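Carbonic anhydrase (Trichomonas vaginalis, PDB 6Y04) probably catalyses the reversible hydration of carbon dioxide to hydrogencarbonate and a proton, using one zinc ion per subunit. Local coordinates at residues I83-E97 against L156-P170. Sequence-based numbering, arbitrary orientation.
Sequences IYELGVQEIFIMGHE and LIPKNIPIHGLLIHP. With ZN (zinc ion), chain C.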
loop_
_atom_site.group_PDB
_atom_site.type_symbol
_atom_site.label_atom_id
_atom_site.label_comp_id
_atom_site.label_asym_id
_atom_site.label_seq_id
_atom_site.Cartn_x
_atom_site.Cartn_y
_atom_site.Cartn_z
ATOM N N ILE A 83 2.522 -12.297 -8.025
ATOM C CA ILE A 83 2.170 -13.379 -8.936
ATOM C C ILE A 83 3.369 -14.307 -9.125
ATOM O O ILE A 83 3.260 -15.517 -8.929
ATOM C CB ILE A 83 1.653 -12.844 -10.287
ATOM C CG1 ILE A 83 0.372 -12.026 -10.133
ATOM C CG2 ILE A 83 1.475 -13.978 -11.292
ATOM C CD1 ILE A 83 0.106 -11.116 -11.312
ATOM N N TYR A 84 4.512 -13.715 -9.500
ATOM C CA TYR A 84 5.642 -14.458 -10.034
ATOM C C TYR A 84 6.505 -15.022 -8.915
ATOM O O TYR A 84 6.973 -16.153 -9.014
ATOM C CB TYR A 84 6.439 -13.578 -10.992
ATOM C CG TYR A 84 5.679 -13.233 -12.244
ATOM C CD1 TYR A 84 5.207 -14.228 -13.084
ATOM C CD2 TYR A 84 5.442 -11.913 -12.595
ATOM C CE1 TYR A 84 4.515 -13.920 -14.245
ATOM C CE2 TYR A 84 4.750 -11.584 -13.747
ATOM C CZ TYR A 84 4.289 -12.592 -14.575
ATOM O OH TYR A 84 3.598 -12.272 -15.703
ATOM N N GLU A 85 6.684 -14.239 -7.847
ATOM C CA GLU A 85 7.553 -14.649 -6.760
ATOM C C GLU A 85 6.743 -15.372 -5.683
ATOM O O GLU A 85 7.250 -16.309 -5.078
ATOM C CB GLU A 85 8.373 -13.465 -6.235
ATOM C CG GLU A 85 9.760 -13.864 -5.740
ATOM C CD GLU A 85 10.886 -14.023 -6.768
ATOM O OE1 GLU A 85 10.626 -13.950 -7.996
ATOM O OE2 GLU A 85 12.048 -14.213 -6.341
ATOM N N LEU A 86 5.479 -14.981 -5.468
ATOM C CA LEU A 86 4.775 -15.405 -4.263
ATOM C C LEU A 86 3.541 -16.264 -4.551
ATOM O O LEU A 86 2.827 -16.631 -3.618
ATOM C CB LEU A 86 4.419 -14.172 -3.432
ATOM C CG LEU A 86 5.602 -13.465 -2.767
ATOM C CD1 LEU A 86 5.160 -12.127 -2.192
ATOM C CD2 LEU A 86 6.234 -14.331 -1.683
ATOM N N GLY A 87 3.279 -16.569 -5.831
ATOM C CA GLY A 87 2.295 -17.576 -6.199
ATOM C C GLY A 87 0.848 -17.080 -6.216
ATOM O O GLY A 87 -0.070 -17.892 -6.188
ATOM N N VAL A 88 0.639 -15.757 -6.300
ATOM C CA VAL A 88 -0.708 -15.204 -6.333
ATOM C C VAL A 88 -1.375 -15.543 -7.669
ATOM O O VAL A 88 -0.770 -15.394 -8.725
ATOM C CB VAL A 88 -0.724 -13.689 -6.032
ATOM C CG1 VAL A 88 -2.003 -13.022 -6.513
ATOM C CG2 VAL A 88 -0.499 -13.389 -4.556
ATOM N N GLN A 89 -2.644 -15.957 -7.604
ATOM C CA GLN A 89 -3.394 -16.417 -8.765
ATOM C C GLN A 89 -4.586 -15.508 -9.064
ATOM O O GLN A 89 -5.180 -15.633 -10.130
ATOM C CB GLN A 89 -3.918 -17.835 -8.542
ATOM C CG GLN A 89 -2.832 -18.863 -8.286
ATOM C CD GLN A 89 -3.434 -20.142 -7.746
ATOM O OE1 GLN A 89 -4.614 -20.201 -7.400
ATOM N NE2 GLN A 89 -2.627 -21.189 -7.661
ATOM N N GLU A 90 -4.945 -14.618 -8.124
ATOM C CA GLU A 90 -6.110 -13.757 -8.276
ATOM C C GLU A 90 -5.810 -12.376 -7.704
ATOM O O GLU A 90 -5.168 -12.258 -6.659
ATOM C CB GLU A 90 -7.327 -14.364 -7.572
ATOM C CG GLU A 90 -7.860 -15.628 -8.238
ATOM C CD GLU A 90 -9.177 -16.156 -7.697
ATOM O OE1 GLU A 90 -10.129 -15.357 -7.585
ATOM O OE2 GLU A 90 -9.254 -17.363 -7.375
ATOM N N ILE A 91 -6.290 -11.337 -8.395
ATOM C CA ILE A 91 -6.118 -9.977 -7.914
ATOM C C ILE A 91 -7.492 -9.358 -7.677
ATOM O O ILE A 91 -8.349 -9.378 -8.558
ATOM C CB ILE A 91 -5.270 -9.132 -8.892
ATOM C CG1 ILE A 91 -3.868 -9.710 -9.105
ATOM C CG2 ILE A 91 -5.216 -7.674 -8.451
ATOM C CD1 ILE A 91 -3.128 -9.097 -10.283
ATOM N N PHE A 92 -7.684 -8.806 -6.473
ATOM C CA PHE A 92 -8.872 -8.031 -6.155
ATOM C C PHE A 92 -8.489 -6.566 -5.980
ATOM O O PHE A 92 -7.671 -6.233 -5.120
ATOM C CB PHE A 92 -9.499 -8.543 -4.858
ATOM C CG PHE A 92 -9.993 -9.962 -4.928
ATOM C CD1 PHE A 92 -9.104 -11.027 -4.849
ATOM C CD2 PHE A 92 -11.345 -10.235 -5.084
ATOM C CE1 PHE A 92 -9.554 -12.339 -4.925
ATOM C CE2 PHE A 92 -11.794 -11.546 -5.159
ATOM C CZ PHE A 92 -10.901 -12.593 -5.076
ATOM N N ILE A 93 -9.086 -5.700 -6.807
ATOM C CA ILE A 93 -8.934 -4.263 -6.634
ATOM C C ILE A 93 -10.182 -3.703 -5.955
ATOM O O ILE A 93 -11.291 -3.800 -6.483
ATOM C CB ILE A 93 -8.611 -3.585 -7.982
ATOM C CG1 ILE A 93 -7.273 -4.098 -8.522
ATOM C CG2 ILE A 93 -8.617 -2.068 -7.848
ATOM C CD1 ILE A 93 -7.188 -4.081 -10.020
ATOM N N MET A 94 -9.979 -3.114 -4.770
ATOM C CA MET A 94 -11.085 -2.736 -3.904
ATOM C C MET A 94 -11.018 -1.247 -3.561
ATOM O O MET A 94 -10.223 -0.828 -2.715
ATOM C CB MET A 94 -11.080 -3.574 -2.624
ATOM C CG MET A 94 -12.192 -3.201 -1.677
ATOM S SD MET A 94 -12.460 -4.431 -0.406
ATOM C CE MET A 94 -10.962 -4.227 0.557
ATOM N N GLY A 95 -11.881 -0.471 -4.231
ATOM C CA GLY A 95 -12.049 0.943 -3.953
ATOM C C GLY A 95 -13.094 1.167 -2.866
ATOM O O GLY A 95 -13.662 0.214 -2.339
ATOM N N HIS A 96 -13.344 2.433 -2.528
ATOM C CA HIS A 96 -14.297 2.728 -1.473
ATOM C C HIS A 96 -15.019 4.038 -1.754
ATOM O O HIS A 96 -14.469 4.934 -2.390
ATOM C CB HIS A 96 -13.606 2.727 -0.103
ATOM C CG HIS A 96 -12.679 3.880 0.108
ATOM N ND1 HIS A 96 -13.006 4.937 0.931
ATOM C CD2 HIS A 96 -11.453 4.156 -0.395
ATOM C CE1 HIS A 96 -12.021 5.808 0.938
ATOM N NE2 HIS A 96 -11.058 5.360 0.128
ATOM N N GLU A 97 -16.257 4.114 -1.249
ATOM C CA GLU A 97 -17.095 5.302 -1.301
ATOM C C GLU A 97 -16.474 6.364 -0.397
ATOM O O GLU A 97 -15.824 6.025 0.589
ATOM C CB GLU A 97 -18.517 4.955 -0.851
ATOM C CG GLU A 97 -18.953 3.554 -1.267
ATOM C CD GLU A 97 -20.428 3.204 -1.143
ATOM O OE1 GLU A 97 -21.265 4.125 -1.269
ATOM O OE2 GLU A 97 -20.735 2.004 -0.933
ATOM N N LEU A 156 2.720 -7.374 -18.776
ATOM C CA LEU A 156 3.547 -8.163 -17.880
ATOM C C LEU A 156 2.671 -9.083 -17.027
ATOM O O LEU A 156 3.194 -9.896 -16.271
ATOM C CB LEU A 156 4.381 -7.231 -16.998
ATOM C CG LEU A 156 5.417 -6.349 -17.696
ATOM C CD1 LEU A 156 6.440 -5.842 -16.697
ATOM C CD2 LEU A 156 6.112 -7.085 -18.832
ATOM N N ILE A 157 1.344 -8.954 -17.152
ATOM C CA ILE A 157 0.431 -9.693 -16.294
ATOM C C ILE A 157 -0.290 -10.768 -17.107
ATOM O O ILE A 157 -0.965 -10.464 -18.090
ATOM C CB ILE A 157 -0.510 -8.741 -15.524
ATOM C CG1 ILE A 157 0.258 -8.044 -14.400
ATOM C CG2 ILE A 157 -1.727 -9.479 -14.982
ATOM C CD1 ILE A 157 -0.514 -6.979 -13.692
ATOM N N PRO A 158 -0.170 -12.058 -16.708
ATOM C CA PRO A 158 -0.695 -13.176 -17.497
ATOM C C PRO A 158 -2.208 -13.073 -17.662
ATOM O O PRO A 158 -2.882 -12.510 -16.806
ATOM C CB PRO A 158 -0.365 -14.421 -16.660
ATOM C CG PRO A 158 0.726 -13.978 -15.721
ATOM C CD PRO A 158 0.470 -12.508 -15.463
ATOM N N LYS A 159 -2.722 -13.641 -18.758
ATOM C CA LYS A 159 -4.138 -13.592 -19.092
ATOM C C LYS A 159 -4.945 -14.516 -18.181
ATOM O O LYS A 159 -6.156 -14.343 -18.041
ATOM C CB LYS A 159 -4.336 -13.929 -20.574
ATOM C CG LYS A 159 -3.651 -12.967 -21.539
ATOM C CD LYS A 159 -4.102 -11.525 -21.370
ATOM C CE LYS A 159 -3.625 -10.596 -22.467
ATOM N NZ LYS A 159 -4.278 -9.269 -22.349
ATOM N N ASN A 160 -4.259 -15.473 -17.546
ATOM C CA ASN A 160 -4.927 -16.491 -16.756
ATOM C C ASN A 160 -5.056 -16.062 -15.293
ATOM O O ASN A 160 -5.456 -16.872 -14.459
ATOM C CB ASN A 160 -4.241 -17.856 -16.893
ATOM C CG ASN A 160 -2.897 -17.930 -16.194
ATOM O OD1 ASN A 160 -2.099 -17.003 -16.264
ATOM N ND2 ASN A 160 -2.631 -19.028 -15.509
ATOM N N ILE A 161 -4.696 -14.813 -14.975
ATOM C CA ILE A 161 -4.842 -14.304 -13.618
ATOM C C ILE A 161 -6.088 -13.417 -13.577
ATOM O O ILE A 161 -6.072 -12.299 -14.092
ATOM C CB ILE A 161 -3.577 -13.534 -13.161
ATOM C CG1 ILE A 161 -2.307 -14.394 -13.172
ATOM C CG2 ILE A 161 -3.798 -12.824 -11.827
ATOM C CD1 ILE A 161 -2.202 -15.425 -12.073
ATOM N N PRO A 162 -7.218 -13.881 -12.998
ATOM C CA PRO A 162 -8.403 -13.034 -12.853
ATOM C C PRO A 162 -8.158 -11.740 -12.074
ATOM O O PRO A 162 -7.431 -11.728 -11.080
ATOM C CB PRO A 162 -9.416 -13.925 -12.117
ATOM C CG PRO A 162 -8.609 -15.079 -11.562
ATOM C CD PRO A 162 -7.433 -15.245 -12.495
ATOM N N ILE A 163 -8.769 -10.651 -12.560
ATOM C CA ILE A 163 -8.741 -9.365 -11.881
ATOM C C ILE A 163 -10.170 -8.915 -11.586
ATOM O O ILE A 163 -10.935 -8.616 -12.510
ATOM C CB ILE A 163 -7.970 -8.316 -12.700
ATOM C CG1 ILE A 163 -6.584 -8.839 -13.084
ATOM C CG2 ILE A 163 -7.882 -7.012 -11.923
ATOM C CD1 ILE A 163 -6.099 -8.315 -14.397
ATOM N N HIS A 164 -10.491 -8.855 -10.284
ATOM C CA HIS A 164 -11.815 -8.496 -9.800
ATOM C C HIS A 164 -11.830 -7.051 -9.308
ATOM O O HIS A 164 -10.803 -6.495 -8.936
ATOM C CB HIS A 164 -12.272 -9.440 -8.677
ATOM C CG HIS A 164 -11.939 -10.871 -8.909
ATOM N ND1 HIS A 164 -12.729 -11.691 -9.670
ATOM C CD2 HIS A 164 -10.906 -11.628 -8.482
ATOM C CE1 HIS A 164 -12.198 -12.897 -9.707
ATOM N NE2 HIS A 164 -11.074 -12.883 -8.989
ATOM N N GLY A 165 -13.031 -6.472 -9.292
ATOM C CA GLY A 165 -13.237 -5.134 -8.778
ATOM C C GLY A 165 -14.299 -5.136 -7.690
ATOM O O GLY A 165 -15.387 -5.659 -7.898
ATOM N N LEU A 166 -13.945 -4.565 -6.535
ATOM C CA LEU A 166 -14.845 -4.497 -5.396
ATOM C C LEU A 166 -14.953 -3.052 -4.922
ATOM O O LEU A 166 -14.046 -2.244 -5.126
ATOM C CB LEU A 166 -14.314 -5.384 -4.268
ATOM C CG LEU A 166 -14.074 -6.851 -4.625
ATOM C CD1 LEU A 166 -13.540 -7.613 -3.424
ATOM C CD2 LEU A 166 -15.339 -7.513 -5.148
ATOM N N LEU A 167 -16.069 -2.772 -4.253
ATOM C CA LEU A 167 -16.284 -1.503 -3.588
ATOM C C LEU A 167 -16.656 -1.794 -2.137
ATOM O O LEU A 167 -17.531 -2.617 -1.866
ATOM C CB LEU A 167 -17.386 -0.740 -4.333
ATOM C CG LEU A 167 -17.886 0.541 -3.660
ATOM C CD1 LEU A 167 -16.975 1.718 -3.976
ATOM C CD2 LEU A 167 -19.314 0.855 -4.093
ATOM N N ILE A 168 -15.935 -1.144 -1.213
ATOM C CA ILE A 168 -16.244 -1.247 0.202
ATOM C C ILE A 168 -16.725 0.118 0.690
ATOM O O ILE A 168 -16.241 1.157 0.239
ATOM C CB ILE A 168 -15.055 -1.798 1.025
ATOM C CG1 ILE A 168 -15.427 -2.015 2.494
ATOM C CG2 ILE A 168 -13.812 -0.929 0.883
ATOM C CD1 ILE A 168 -14.412 -2.792 3.301
ATOM N N HIS A 169 -17.698 0.085 1.607
ATOM C CA HIS A 169 -18.144 1.283 2.296
ATOM C C HIS A 169 -17.313 1.486 3.561
ATOM O O HIS A 169 -17.279 0.622 4.437
ATOM C CB HIS A 169 -19.650 1.229 2.584
ATOM C CG HIS A 169 -20.172 2.555 3.025
ATOM N ND1 HIS A 169 -19.774 3.149 4.218
ATOM C CD2 HIS A 169 -21.021 3.424 2.437
ATOM C CE1 HIS A 169 -20.357 4.322 4.342
ATOM N NE2 HIS A 169 -21.134 4.506 3.268
ATOM N N PRO A 170 -16.647 2.648 3.722
ATOM C CA PRO A 170 -15.686 2.826 4.813
ATOM C C PRO A 170 -16.295 2.903 6.217
ATOM O O PRO A 170 -15.574 2.783 7.209
ATOM C CB PRO A 170 -14.938 4.109 4.417
ATOM C CG PRO A 170 -15.920 4.877 3.560
ATOM C CD PRO A 170 -16.779 3.839 2.866
HETATM ZN ZN ZN C . -9.503 6.522 -0.513
HETATM O O HOH W 1 -9.062 8.156 0.549
#
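F92 and H164 project the same way from neighbouring parallel strands, 90-96 and 163-168, of the central sheet of this beta-class carbonic anhydrase. Their rings form an offset stack, centroids 4.4 Å apart and planes 29° apart, with H164 CD2 over one face of F92. Imidazole suits this place because it is flat enough to stack and still polar at its rim: NE2 donates to E90 OE1 at 3.0 Å, reaching the anti side of the carboxylate in a bent bond. Y182 OH also binds that oxygen, and G181 N bonds to H164 ND1, so the C-terminal residues help fix the imidazole's rotation.

Beneath the side chains, the backbones are joined by bonds that alternate in direction, among them H164 N to I91 O and I93 N to H164 O, both 2.8 Å. On the face carrying I91, I93 and I163 run alongside each other, CD1 to CG2 3.6 Å; beta-branched isoleucines suit this buried face, which helix 140-152 covers through V151. On the F92 face, M94 CG touches I168 CG2; beyond this layer, I7 of the second subunit packs on F92.

Before the two strands begin, where helix 74-85 ends, P158 CD lies against Y84 CZ at 3.9 Å. At the C-terminal end of strand 90-96, chi1 of 70° directs the H96 ring from the F92 face to the zinc ion shared with C37, C99 and a water. Histidine can serve two partners: ND1 donates weakly to E97 O, while NE2 binds the zinc ion at 2.0 Å.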